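Local coordinates for VgrG protein (PDB 4DTH) that carries an actin cross-linking toxin domain that binds ATP and magnesium ions and probably uses them to join G-actin molecules covalently, at residues 17-22 against 339-344; 177-182 against 346-351. All blocks are in the same frame, centred on the assembly; numbering follows the deposited sequence.

Contact 1: residues 17-22 against 339-344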
ATOM      1  N   PRO A  17       3.543   3.335  13.191  1.00 32.24           N
ATOM      2  CA  PRO A  17       4.910   3.103  13.683  1.00 31.30           C
ATOM      3  C   PRO A  17       5.776   2.850  12.427  1.00 32.81           C
ATOM      4  O   PRO A  17       5.270   2.339  11.414  1.00 31.39           O
ATOM      5  CB  PRO A  17       4.795   1.833  14.525  1.00 33.36           C
ATOM      6  CG  PRO A  17       3.511   1.201  14.129  1.00 38.40           C
ATOM      7  CD  PRO A  17       2.618   2.243  13.578  1.00 33.95           C
ATOM      8  N   THR A  18       7.041   3.261  12.464  1.00 28.16           N
ATOM      9  CA  THR A  18       7.940   3.126  11.311  1.00 26.94           C
ATOM     10  C   THR A  18       8.955   2.005  11.513  1.00 29.54           C
ATOM     11  O   THR A  18       9.459   1.461  10.527  1.00 29.19           O
ATOM     12  CB  THR A  18       8.670   4.455  11.052  1.00 33.57           C
ATOM     13  OG1 THR A  18       9.327   4.863  12.255  1.00 33.45           O
ATOM     14  CG2 THR A  18       7.743   5.554  10.555  1.00 31.89           C
ATOM     15  N   HIS A  19       9.279   1.674  12.779  1.00 24.45           N
ATOM     16  CA  HIS A  19      10.288   0.660  13.084  1.00 24.20           C
ATOM     17  C   HIS A  19       9.756  -0.674  13.594  1.00 27.80           C
ATOM     18  O   HIS A  19       8.932  -0.711  14.507  1.00 28.11           O
ATOM     19  CB  HIS A  19      11.349   1.206  14.057  1.00 24.80           C
ATOM     20  CG  HIS A  19      12.521   0.283  14.209  1.00 27.83           C
ATOM     21  ND1 HIS A  19      13.587   0.322  13.328  1.00 29.08           N
ATOM     22  CD2 HIS A  19      12.704  -0.749  15.068  1.00 29.16           C
ATOM     23  CE1 HIS A  19      14.404  -0.644  13.712  1.00 28.45           C
ATOM     24  NE2 HIS A  19      13.912  -1.315  14.757  1.00 29.01           N
ATOM     25  N   PHE A  20      10.295  -1.769  13.044  1.00 23.14           N
ATOM     26  CA  PHE A  20      10.011  -3.145  13.464  1.00 22.74           C
ATOM     27  C   PHE A  20      11.303  -3.932  13.592  1.00 28.78           C
ATOM     28  O   PHE A  20      12.226  -3.699  12.812  1.00 27.00           O
ATOM     29  CB  PHE A  20       9.008  -3.844  12.528  1.00 23.77           C
ATOM     30  CG  PHE A  20       7.633  -3.230  12.683  1.00 24.13           C
ATOM     31  CD1 PHE A  20       6.787  -3.624  13.718  1.00 27.00           C
ATOM     32  CD2 PHE A  20       7.213  -2.200  11.847  1.00 25.66           C
ATOM     33  CE1 PHE A  20       5.537  -3.009  13.899  1.00 27.49           C
ATOM     34  CE2 PHE A  20       5.961  -1.587  12.030  1.00 28.43           C
ATOM     35  CZ  PHE A  20       5.132  -1.997  13.052  1.00 26.59           C
ATOM     36  N   PRO A  21      11.407  -4.862  14.574  1.00 27.76           N
ATOM     37  CA  PRO A  21      12.662  -5.630  14.708  1.00 28.09           C
ATOM     38  C   PRO A  21      12.992  -6.472  13.477  1.00 31.92           C
ATOM     39  O   PRO A  21      14.161  -6.578  13.097  1.00 31.89           O
ATOM     40  CB  PRO A  21      12.413  -6.525  15.927  1.00 30.13           C
ATOM     41  CG  PRO A  21      10.922  -6.586  16.063  1.00 34.01           C
ATOM     42  CD  PRO A  21      10.418  -5.256  15.606  1.00 29.37           C
ATOM     43  N   LYS A  22      11.945  -7.050  12.835  1.00 28.39           N
ATOM     44  CA  LYS A  22      12.093  -7.909  11.664  1.00 28.28           C
ATOM     45  C   LYS A  22      11.023  -7.515  10.637  1.00 30.57           C
ATOM     46  O   LYS A  22      10.628  -6.348  10.587  1.00 31.37           O
ATOM     47  CB  LYS A  22      11.953  -9.396  12.071  1.00 31.81           C
ATOM     48  CG  LYS A  22      13.027  -9.895  13.045  1.00 53.05           C
ATOM     49  CD  LYS A  22      12.660 -11.257  13.612  1.00 67.83           C
ATOM     50  CE  LYS A  22      11.759 -11.171  14.821  1.00 83.13           C
ATOM     51  NZ  LYS A  22      11.092 -12.464  15.105  1.00 95.01           N
ATOM     52  N   GLY A 339      15.391  -3.871  12.156  1.00 27.63           N
ATOM     53  CA  GLY A 339      16.565  -4.245  12.935  1.00 27.66           C
ATOM     54  C   GLY A 339      16.655  -3.584  14.286  1.00 31.78           C
ATOM     55  O   GLY A 339      15.661  -3.497  15.017  1.00 29.70           O
ATOM     56  N   ASP A 340      17.869  -3.124  14.626  1.00 29.72           N
ATOM     57  CA  ASP A 340      18.140  -2.460  15.894  1.00 30.28           C
ATOM     58  C   ASP A 340      17.556  -1.058  15.834  1.00 33.99           C
ATOM     59  O   ASP A 340      17.934  -0.274  14.968  1.00 31.78           O
ATOM     60  CB  ASP A 340      19.656  -2.411  16.150  1.00 32.81           C
ATOM     61  CG  ASP A 340      20.110  -1.850  17.490  1.00 45.59           C
ATOM     62  OD1 ASP A 340      19.275  -1.178  18.167  1.00 45.85           O
ATOM     63  OD2 ASP A 340      21.285  -2.056  17.863  1.00 53.88           O
ATOM     64  N   LYS A 341      16.691  -0.723  16.814  1.00 32.76           N
ATOM     65  CA  LYS A 341      15.994   0.570  16.936  1.00 33.88           C
ATOM     66  C   LYS A 341      17.004   1.728  17.008  1.00 38.31           C
ATOM     67  O   LYS A 341      16.669   2.891  16.618  1.00 38.35           O
ATOM     68  CB  LYS A 341      15.191   0.567  18.238  1.00 38.08           C
ATOM     69  CG  LYS A 341      13.744   0.271  18.020  1.00 61.88           C
ATOM     70  CD  LYS A 341      13.196  -0.738  19.006  1.00 76.22           C
ATOM     71  CE  LYS A 341      12.258  -1.730  18.351  1.00 89.25           C
ATOM     72  NZ  LYS A 341      10.833  -1.328  18.483  1.00 98.72           N
ATOM     73  N   HIS A 342      18.197   1.392  17.534  1.00 36.60           N
ATOM     74  CA  HIS A 342      19.260   2.339  17.763  1.00 37.18           C
ATOM     75  C   HIS A 342      20.123   2.628  16.531  1.00 38.98           C
ATOM     76  O   HIS A 342      20.673   3.724  16.406  1.00 39.22           O
ATOM     77  CB  HIS A 342      20.054   1.852  18.945  1.00 38.91           C
ATOM     78  CG  HIS A 342      21.087   2.803  19.328  1.00 43.12           C
ATOM     79  ND1 HIS A 342      20.771   4.038  19.859  1.00 45.31           N
ATOM     80  CD2 HIS A 342      22.400   2.714  19.121  1.00 45.54           C
ATOM     81  CE1 HIS A 342      21.935   4.640  20.003  1.00 44.93           C
ATOM     82  NE2 HIS A 342      22.944   3.868  19.587  1.00 45.54           N
ATOM     83  N   SER A 343      20.276   1.617  15.638  1.00 33.79           N
ATOM     84  CA  SER A 343      21.039   1.738  14.388  1.00 33.13           C
ATOM     85  C   SER A 343      20.086   1.170  13.327  1.00 33.80           C
ATOM     86  O   SER A 343      20.266   0.026  12.890  1.00 32.61           O
ATOM     87  CB  SER A 343      22.363   0.973  14.468  1.00 38.40           C
ATOM     88  OG  SER A 343      23.208   1.312  13.377  1.00 53.66           O
ATOM     89  N   PRO A 344      18.967   1.885  13.023  1.00 29.92           N
ATOM     90  CA  PRO A 344      17.952   1.307  12.117  1.00 29.14           C
ATOM     91  C   PRO A 344      18.402   1.128  10.683  1.00 31.19           C
ATOM     92  O   PRO A 344      19.213   1.906  10.186  1.00 31.98           O
ATOM     93  CB  PRO A 344      16.756   2.262  12.227  1.00 31.03           C
ATOM     94  CG  PRO A 344      17.108   3.263  13.256  1.00 36.20           C
ATOM     95  CD  PRO A 344      18.583   3.247  13.442  1.00 31.83           C
TER
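Gly339 meets the 17-22 segment through both its N-H and its carbonyl. The N-H is shared between two carbonyls, Phe20 O and Pro21 O; both bonds are weak, that from Gly339 N to Pro21 O spanning 3.1 Å at 132°. Its positive phi (91°) is a conformation that favours glycine. Gly339 O then accepts from His19 NE2 at 2.8 Å; the oxygen lies close to the imidazole plane, whereas the donor stands well above the carbonyl plane. The His19 ring gets there with CG anti to the backbone N (chi1 -170°). Asp340 starts a type I beta turn to Ser343, and its OD1 takes the N-H of His342, 2.9 Å from N to OD1, in an Asx turn. Within that turn Lys341 lays CA over one face of the imidazole, a CH-pi contact 3.9 Å from the ring centroid, while Lys341 CG comes to 3.3 Å from His19 CD2. Pro344 adds CB, 3.9 Å from His19 ND1, the two side chains crossing at about a right angle. Since His19 ND1 is also hydrogen-bonded to Thr337 OG1, both ring nitrogens have partners, which fixes the ring's rotation and ties the N-terminal segment to the turn that leads into strand 343-352.

Contact 2: residues 177-182 against 346-351. With ATP (adenosine-5'-triphosphate), chain B.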
ATOM      1  N   VAL A 177       3.729  -5.988   3.001  1.00 18.45           N
ATOM      2  CA  VAL A 177       4.811  -6.626   3.747  1.00 18.83           C
ATOM      3  C   VAL A 177       6.041  -5.727   3.688  1.00 23.12           C
ATOM      4  O   VAL A 177       6.412  -5.264   2.609  1.00 23.51           O
ATOM      5  CB  VAL A 177       5.100  -8.060   3.202  1.00 23.44           C
ATOM      6  CG1 VAL A 177       6.402  -8.648   3.764  1.00 23.59           C
ATOM      7  CG2 VAL A 177       3.922  -9.001   3.460  1.00 23.45           C
ATOM      8  N   GLY A 178       6.666  -5.512   4.843  1.00 19.86           N
ATOM      9  CA  GLY A 178       7.903  -4.749   4.939  1.00 19.73           C
ATOM     10  C   GLY A 178       9.043  -5.653   5.344  1.00 24.54           C
ATOM     11  O   GLY A 178       8.895  -6.430   6.288  1.00 23.14           O
ATOM     12  N   VAL A 179      10.173  -5.600   4.616  1.00 21.92           N
ATOM     13  CA  VAL A 179      11.377  -6.406   4.911  1.00 22.09           C
ATOM     14  C   VAL A 179      12.622  -5.526   4.896  1.00 25.69           C
ATOM     15  O   VAL A 179      12.600  -4.472   4.255  1.00 24.06           O
ATOM     16  CB  VAL A 179      11.554  -7.613   3.935  1.00 26.13           C
ATOM     17  CG1 VAL A 179      10.430  -8.631   4.088  1.00 25.60           C
ATOM     18  CG2 VAL A 179      11.699  -7.157   2.477  1.00 25.72           C
ATOM     19  N   ALA A 180      13.732  -5.982   5.530  1.00 23.69           N
ATOM     20  CA  ALA A 180      15.011  -5.269   5.468  1.00 23.67           C
ATOM     21  C   ALA A 180      15.427  -5.256   3.986  1.00 25.83           C
ATOM     22  O   ALA A 180      15.332  -6.293   3.316  1.00 24.42           O
ATOM     23  CB  ALA A 180      16.070  -6.005   6.288  1.00 25.00           C
ATOM     24  N   ALA A 181      15.808  -4.072   3.463  1.00 22.53           N
ATOM     25  CA  ALA A 181      16.209  -3.913   2.061  1.00 23.29           C
ATOM     26  C   ALA A 181      17.399  -4.817   1.717  1.00 27.36           C
ATOM     27  O   ALA A 181      17.411  -5.413   0.639  1.00 26.82           O
ATOM     28  CB  ALA A 181      16.539  -2.461   1.759  1.00 24.19           C
ATOM     29  N   LYS A 182      18.328  -5.006   2.678  1.00 25.03           N
ATOM     30  CA  LYS A 182      19.497  -5.870   2.506  1.00 26.18           C
ATOM     31  C   LYS A 182      19.136  -7.361   2.358  1.00 31.94           C
ATOM     32  O   LYS A 182      19.983  -8.163   1.955  1.00 32.83           O
ATOM     33  CB  LYS A 182      20.526  -5.636   3.625  1.00 28.26           C
ATOM     34  CG  LYS A 182      20.089  -6.134   4.996  1.00 35.61           C
ATOM     35  CD  LYS A 182      21.208  -6.010   6.011  1.00 45.56           C
ATOM     36  CE  LYS A 182      20.807  -6.671   7.298  1.00 58.71           C
ATOM     37  NZ  LYS A 182      21.726  -6.342   8.414  1.00 66.82           N
ATOM     38  N   LEU A 346      17.234   0.283   6.516  1.00 22.76           N
ATOM     39  CA  LEU A 346      16.141   0.530   5.581  1.00 21.80           C
ATOM     40  C   LEU A 346      15.232  -0.673   5.397  1.00 24.45           C
ATOM     41  O   LEU A 346      15.704  -1.796   5.197  1.00 23.29           O
ATOM     42  CB  LEU A 346      16.695   0.992   4.215  1.00 21.67           C
ATOM     43  CG  LEU A 346      15.688   1.135   3.062  1.00 25.94           C
ATOM     44  CD1 LEU A 346      14.771   2.348   3.248  1.00 25.86           C
ATOM     45  CD2 LEU A 346      16.405   1.255   1.734  1.00 28.40           C
ATOM     46  N   ALA A 347      13.918  -0.422   5.481  1.00 20.78           N
ATOM     47  CA  ALA A 347      12.903  -1.413   5.195  1.00 20.40           C
ATOM     48  C   ALA A 347      12.278  -0.999   3.870  1.00 22.61           C
ATOM     49  O   ALA A 347      12.103   0.196   3.605  1.00 22.48           O
ATOM     50  CB  ALA A 347      11.833  -1.434   6.287  1.00 21.08           C
ATOM     51  N   ILE A 348      11.978  -1.984   3.028  1.00 18.87           N
ATOM     52  CA  ILE A 348      11.307  -1.767   1.744  1.00 18.12           C
ATOM     53  C   ILE A 348      10.002  -2.527   1.768  1.00 20.66           C
ATOM     54  O   ILE A 348       9.946  -3.654   2.268  1.00 20.08           O
ATOM     55  CB  ILE A 348      12.197  -2.041   0.495  1.00 20.99           C
ATOM     56  CG1 ILE A 348      12.804  -3.471   0.525  1.00 20.79           C
ATOM     57  CG2 ILE A 348      13.266  -0.929   0.367  1.00 22.07           C
ATOM     58  CD1 ILE A 348      13.647  -3.880  -0.756  1.00 21.87           C
ATOM     59  N   LEU A 349       8.932  -1.879   1.294  1.00 18.28           N
ATOM     60  CA  LEU A 349       7.576  -2.408   1.384  1.00 18.32           C
ATOM     61  C   LEU A 349       6.955  -2.833   0.085  1.00 19.98           C
ATOM     62  O   LEU A 349       7.252  -2.266  -0.957  1.00 18.82           O
ATOM     63  CB  LEU A 349       6.684  -1.381   2.091  1.00 18.70           C
ATOM     64  CG  LEU A 349       6.718  -1.446   3.625  1.00 24.29           C
ATOM     65  CD1 LEU A 349       8.058  -0.943   4.206  1.00 25.02           C
ATOM     66  CD2 LEU A 349       5.617  -0.655   4.183  1.00 26.08           C
ATOM     67  N   PHE A 350       6.056  -3.837   0.155  1.00 17.41           N
ATOM     68  CA  PHE A 350       5.420  -4.385  -1.039  1.00 17.85           C
ATOM     69  C   PHE A 350       3.968  -4.665  -0.808  1.00 21.32           C
ATOM     70  O   PHE A 350       3.609  -5.292   0.189  1.00 20.75           O
ATOM     71  CB  PHE A 350       6.141  -5.672  -1.486  1.00 19.40           C
ATOM     72  CG  PHE A 350       7.609  -5.456  -1.744  1.00 19.92           C
ATOM     73  CD1 PHE A 350       8.057  -5.037  -2.995  1.00 21.02           C
ATOM     74  CD2 PHE A 350       8.541  -5.602  -0.722  1.00 21.04           C
ATOM     75  CE1 PHE A 350       9.408  -4.770  -3.216  1.00 21.11           C
ATOM     76  CE2 PHE A 350       9.896  -5.342  -0.944  1.00 23.20           C
ATOM     77  CZ  PHE A 350      10.318  -4.917  -2.187  1.00 21.61           C
ATOM     78  N   GLU A 351       3.130  -4.227  -1.755  1.00 18.76           N
ATOM     79  CA  GLU A 351       1.692  -4.421  -1.667  1.00 18.88           C
ATOM     80  C   GLU A 351       1.248  -5.595  -2.530  1.00 22.12           C
ATOM     81  O   GLU A 351       1.473  -5.600  -3.747  1.00 20.87           O
ATOM     82  CB  GLU A 351       0.975  -3.125  -2.097  1.00 20.29           C
ATOM     83  CG  GLU A 351      -0.540  -3.222  -2.098  1.00 23.92           C
ATOM     84  CD  GLU A 351      -1.250  -1.977  -2.595  1.00 36.01           C
ATOM     85  OE1 GLU A 351      -0.773  -0.858  -2.305  1.00 36.49           O
ATOM     86  OE2 GLU A 351      -2.329  -2.122  -3.210  1.00 30.25           O
TER
HETATM   87  PG  ATP B 401      -1.392   4.024  -2.226  0.50 92.25           P
HETATM   88  O1G ATP B 401      -1.201   2.621  -2.705  0.50 93.34           O
HETATM   89  O2G ATP B 401      -0.189   4.870  -2.537  0.50 92.91           O
HETATM   90  O3G ATP B 401      -2.600   4.675  -2.837  0.50 92.76           O
HETATM   91  PB  ATP B 401      -1.770   4.897   0.494  0.50 85.57           P
HETATM   92  O1B ATP B 401      -0.874   6.060   0.331  0.50 86.37           O
HETATM   93  O2B ATP B 401      -3.197   5.387   0.507  0.50 86.26           O
HETATM   94  O3B ATP B 401      -1.579   3.944  -0.637  0.50 89.32           O
HETATM   95  PA  ATP B 401      -0.168   3.799   2.553  0.60 72.32           P
HETATM   96  O1A ATP B 401       0.965   4.281   1.736  0.60 72.73           O
HETATM   97  O2A ATP B 401      -0.112   4.528   3.899  0.60 73.13           O
HETATM   98  O3A ATP B 401      -1.447   4.136   1.868  0.60 79.31           O
HETATM   99  O5' ATP B 401      -0.029   2.211   2.740  1.00 62.23           O
HETATM  100  C5' ATP B 401      -0.892   1.614   3.722  1.00 49.47           C
HETATM  101  C4' ATP B 401      -0.593   0.154   3.935  1.00 37.98           C
HETATM  102  O4' ATP B 401       0.808  -0.022   4.293  1.00 33.12           O
HETATM  103  C3' ATP B 401      -1.384  -0.471   5.085  1.00 31.22           C
HETATM  104  O3' ATP B 401      -1.721  -1.834   4.838  1.00 26.13           O
HETATM  105  C2' ATP B 401      -0.412  -0.329   6.247  1.00 30.31           C
HETATM  106  O2' ATP B 401      -0.714  -1.157   7.358  1.00 30.31           O
HETATM  107  C1' ATP B 401       0.873  -0.704   5.537  1.00 30.37           C
HETATM  108  N9  ATP B 401       2.122  -0.359   6.221  1.00 27.29           N
HETATM  109  C8  ATP B 401       2.535   0.885   6.614  1.00 27.41           C
HETATM  110  N7  ATP B 401       3.710   0.888   7.196  1.00 26.83           N
HETATM  111  C5  ATP B 401       4.095  -0.446   7.189  1.00 24.86           C
HETATM  112  C6  ATP B 401       5.249  -1.114   7.645  1.00 25.60           C
HETATM  113  N6  ATP B 401       6.286  -0.501   8.230  1.00 25.24           N
HETATM  114  N1  ATP B 401       5.312  -2.452   7.460  1.00 25.54           N
HETATM  115  C2  ATP B 401       4.293  -3.074   6.861  1.00 23.81           C
HETATM  116  N3  ATP B 401       3.162  -2.555   6.389  1.00 23.91           N
HETATM  117  C4  ATP B 401       3.115  -1.225   6.586  1.00 25.76           C
HETATM  118  O   HOH W   1      18.328  -3.036   4.879  1.00 23.73           O
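Two antiparallel strands, 177-180 and 346-351, pair in the buried part of the fold beside the bound ATP. Val177 with Phe350 and Val179 with Ile348 are hydrogen-bonded pairs, each closed by two backbone bonds; the one from Ile348 N to Val179 O measures 2.8 Å and runs nearly along the C=O axis. Past the end of strand 177-180, where the chain enters a 3-10 segment, Ala181 N still reaches Leu346 O at 2.9 Å, almost straight at 176°. A water bridges the same Leu346 O to Lys182 N. Strand 343-352 pairs antiparallel with both 173-180 and 277-279, and the two faces of the 177-180/346-351 pairing differ. Val177, Val179, Ile348 and Phe350 project from one, where Val179 CG2 lies near the plane of the Phe350 ring at its edge, 4.3 Å from CE2, and helix 190-196 covers both side chains. Ala181 CB packs 3.9 Å from Ile348 CG2 and 3.7 Å from Leu346 CD2. The other face carries Gly178 and Leu349: Leu349 CG rests 3.7 Å from Gly178 CA, and its CD2 touches the adenine at C5, 3.4 Å away. Glu351, its chain extended beyond CG, brings OE1 to 3.5 Å from ATP O1G and binds a magnesium ion together with Glu28 and Gln174.

Strand 343-352 serves both contacts: contact 1 holds its beginning, with the turn that leads into it, against residues 17-22, and contact 2 pairs its continuation with strand 173-180. The segments 339-344 and 346-351 are separated by Glu345 alone, and the contact centres lie about 12 Å apart. Contact 1 is a surface contact about 20 Å from the chain centre, contact 2 a buried one about 12 Å from it. Both reach the nucleotide: the side chain of Phe20 in contact 1 comes within about 4 Å of ATP, while Gly178, Leu349 and Glu351 of contact 2 also belong to its pocket. The same strand thus runs from the surface turn of contact 1 to the adenine and metal site in contact 2.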